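Local coordinates for pyridoxamine 5'-phosphate oxidase (Burkholderia, PDB 4HMW) that catalyses several FMN-dependent oxidations with molecular oxygen in the terminal steps of biosynthesis of the antibiotic phenazine, at the interface of chains A and B. Residues are numbered along the deposited sequence; one frame, centred on the assembly and turned at random. Chains: chain A/B, Pyridoxamine 5'-phosphate oxidase.

Contact 1: the interface of chains A and B. Residues chain A 98-99, 112, 114, 184; chain B 63-65.
Within the dimer of this pyridoxamine 5'-phosphate oxidase family flavoprotein, the start of strand 63-69 of chain B lies against strands 97-104 and 109-114 of chain A, and serine hydroxyls make much of the contact. B:Ser65 OG meets A:Ser99 OG at 2.8 Å, and A:Ser99 OG also bonds A:Ser114 OG of the neighbouring strand at 2.9 Å. A:Ser99 points its oxygen away from its own backbone N (chi1 179°), toward B:Ser65, while its CB packs on the CG2 branch of B:Ile63. Small residues suit this place: they let the backbones come close, and each hydroxyl can both give and accept.

A:Ser114 OG donates to the backbone carbonyl B:Ile63 O over 3.1 Å, approaching from 20° out of the carbonyl plane. Hydrogens are not seen, but with its proton spent there A:Ser114 OG would accept from A:Ser99 OG, which would in turn accept from B:Ser65 OG. Two waters also bond B:Ile63 O, so at least three groups grip it. Water 1 lies 2.9 Å from B:Ile63 N and also bonds the carbonyl A:Ala98 O, joining the two backbones through a solvent molecule. Water 2, 2.9 Å from B:Ile63 O, continues toward the carboxylate of A:Glu184; that side chain is poorly ordered, so this link is less certain.

Beyond the hydroxyls, A:Met112 reaches alongside the B:Ser65 backbone. Its chain bends at the last torsion, and A:Met112 SD, the thioether sulfur, sits 3.6 Å from B:Ser65 N, nearly straight in line with the N-H (177° at H). This is a weak hydrogen bond, but the large, polarisable sulfur gives the amide a soft partner, and the methylene CG packs near B:Ser65 OG. Farther along, the chain B strand supplies FMN-binding residues B:Arg66 to B:Ala69, so seating its first residues on the partner probably steadies that part of the cofactor site.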
# COMPACT_ATOMS: atom_id res chain seq x y z
N ALA A 98 2.03 -11.21 -5.20
CA ALA A 98 1.84 -9.78 -5.10
C ALA A 98 0.58 -9.49 -4.31
O ALA A 98 -0.33 -10.32 -4.26
CB ALA A 98 1.76 -9.18 -6.48
N SER A 99 0.53 -8.30 -3.70
CA SER A 99 -0.66 -7.87 -3.00
C SER A 99 -0.83 -6.42 -3.33
O SER A 99 0.07 -5.62 -3.12
CB SER A 99 -0.52 -8.09 -1.49
OG SER A 99 -1.67 -7.66 -0.78
N MET A 112 -8.33 -5.13 -0.84
CA MET A 112 -7.07 -5.85 -0.89
C MET A 112 -7.18 -6.96 -1.93
O MET A 112 -8.13 -7.73 -1.91
CB MET A 112 -6.70 -6.48 0.45
CG MET A 112 -5.34 -7.22 0.39
SD MET A 112 -5.16 -8.45 1.69
CE MET A 112 -6.05 -9.85 0.99
N SER A 114 -4.90 -9.99 -3.45
CA SER A 114 -3.66 -10.75 -3.29
C SER A 114 -3.70 -12.01 -4.14
O SER A 114 -4.69 -12.69 -4.16
CB SER A 114 -3.43 -11.14 -1.83
OG SER A 114 -3.31 -10.00 -0.96
N GLU A 184 -7.10 -14.27 -2.90
CA GLU A 184 -7.95 -13.75 -1.83
C GLU A 184 -8.18 -12.27 -2.08
O GLU A 184 -7.32 -11.58 -2.63
CB GLU A 184 -7.33 -13.97 -0.44
CG GLU A 184 -5.90 -13.53 -0.33
CD GLU A 184 -4.87 -14.69 -0.26
OE1 GLU A 184 -5.27 -15.87 -0.29
OE2 GLU A 184 -3.65 -14.39 -0.21
N ILE B 63 1.58 -12.71 0.19
CA ILE B 63 1.63 -11.38 0.77
C ILE B 63 0.21 -10.87 1.01
O ILE B 63 -0.69 -11.16 0.23
CB ILE B 63 2.33 -10.41 -0.17
CG1 ILE B 63 3.67 -10.97 -0.62
CG2 ILE B 63 2.47 -9.03 0.48
CD1 ILE B 63 4.40 -10.07 -1.58
N SER B 64 0.01 -10.16 2.12
CA SER B 64 -1.24 -9.50 2.43
C SER B 64 -0.95 -8.03 2.79
O SER B 64 0.18 -7.66 3.08
CB SER B 64 -1.95 -10.20 3.58
OG SER B 64 -1.19 -10.07 4.76
N SER B 65 -1.96 -7.19 2.69
CA SER B 65 -1.79 -5.76 2.92
C SER B 65 -3.07 -5.15 3.48
O SER B 65 -4.16 -5.67 3.29
CB SER B 65 -1.29 -5.03 1.66
OG SER B 65 -2.11 -5.25 0.54
O HOH W 1 0.12 -12.76 -2.33
O HOH W 2 -3.17 -12.34 1.19

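Contact 2: the interface of chains A and B. Residues chain A 97, 183-184; chain B 60, 62.
B:Arg62 NH2, a terminal guanidinium nitrogen, is met by two aromatic side chains of chain A. B:Arg62 NH2 lies over one face of the A:His183 imidazole, 3.6 Å from the ring centroid and offset toward the rim, in a cation-pi contact with the planes 38° apart. The rim carbon CH2 of A:Trp97 presses tightly on a face of the same guanidinium, 3.2 Å from B:Arg62 CZ. Indole and guanidinium are tilted 49° apart, so this is a rim-to-face contact rather than a parallel stack.

Arginine suits the spot because its aliphatic stem is also used: B:Arg62 CG sits over the six-membered ring of A:Trp97, 3.7 Å from its centroid, and the chain then runs extended to NE. Tryptophan offers a face broad enough for the stem.

In chain B, B:Asp60 OD1 accepts a hydrogen bond from the backbone N of B:Arg62 at 3.0 Å, and OD2 forms a longer, weak salt bridge with NH1. On the chain A side, A:His183 CG lies anti to the backbone N (chi1 -175°), carrying the ring to the guanidinium. A:His183 ND1 donates to A:Glu184 OE1 at 2.6 Å; this poorly ordered oxygen lies near the imidazole plane but is met from above its carboxylate plane. The site probably fastens the residue leading into strand 63-69 of one subunit to the other, supporting the dimer.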
# COMPACT_ATOMS: atom_id res chain seq x y z
N TRP A 97 4.37 -13.68 -6.24
CA TRP A 97 3.35 -13.22 -5.31
C TRP A 97 3.24 -11.71 -5.32
O TRP A 97 4.23 -10.99 -5.47
CB TRP A 97 3.63 -13.72 -3.90
CG TRP A 97 3.49 -15.22 -3.73
CD1 TRP A 97 4.47 -16.11 -3.34
CD2 TRP A 97 2.31 -16.00 -3.94
NE1 TRP A 97 3.95 -17.39 -3.29
CE2 TRP A 97 2.63 -17.35 -3.66
CE3 TRP A 97 1.00 -15.68 -4.34
CZ2 TRP A 97 1.68 -18.38 -3.76
CZ3 TRP A 97 0.07 -16.70 -4.44
CH2 TRP A 97 0.41 -18.03 -4.16
N HIS A 183 -6.12 -14.69 -5.37
CA HIS A 183 -6.31 -15.88 -4.55
C HIS A 183 -7.20 -15.52 -3.35
O HIS A 183 -7.94 -16.36 -2.80
CB HIS A 183 -4.95 -16.42 -4.10
CG HIS A 183 -5.02 -17.71 -3.36
ND1 HIS A 183 -4.99 -17.79 -1.98
CD2 HIS A 183 -5.09 -19.00 -3.81
CE1 HIS A 183 -5.05 -19.06 -1.61
NE2 HIS A 183 -5.12 -19.81 -2.70
N GLU A 184 -7.10 -14.27 -2.90
CA GLU A 184 -7.95 -13.75 -1.83
C GLU A 184 -8.18 -12.27 -2.08
O GLU A 184 -7.32 -11.58 -2.63
CB GLU A 184 -7.33 -13.97 -0.44
CG GLU A 184 -5.90 -13.53 -0.33
CD GLU A 184 -4.87 -14.69 -0.26
OE1 GLU A 184 -5.27 -15.87 -0.29
OE2 GLU A 184 -3.65 -14.39 -0.21
N ASP B 60 4.71 -19.29 3.36
CA ASP B 60 4.90 -19.70 1.98
C ASP B 60 5.14 -18.53 1.04
O ASP B 60 5.30 -18.73 -0.16
CB ASP B 60 3.72 -20.55 1.50
CG ASP B 60 2.38 -19.86 1.65
OD1 ASP B 60 2.33 -18.63 1.59
OD2 ASP B 60 1.36 -20.55 1.85
N ARG B 62 3.07 -15.87 0.54
CA ARG B 62 1.88 -15.10 0.16
C ARG B 62 1.82 -13.79 0.92
O ARG B 62 1.93 -13.76 2.14
CB ARG B 62 0.59 -15.90 0.42
CG ARG B 62 0.36 -16.99 -0.53
CD ARG B 62 -0.97 -17.66 -0.24
NE ARG B 62 -1.48 -18.30 -1.44
CZ ARG B 62 -1.21 -19.55 -1.82
NH1 ARG B 62 -0.41 -20.32 -1.08
NH2 ARG B 62 -1.74 -20.02 -2.95

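The C-alpha centres of contact 1 and contact 2 lie about 6 Å apart, and the shared, poorly ordered A:Glu184 lies between the two patches. They also draw on neighbouring residues: strand 97-104 and the start of strand 184-189 in chain A, and in chain B strand 63-69 with the loop before it. A mainly hydroxyl and water-mediated patch thus adjoins an aromatic and cationic one, forming a continuous strip. The two-fold symmetry repeats this strip with the chains exchanged, so each subunit both gives and receives the segment.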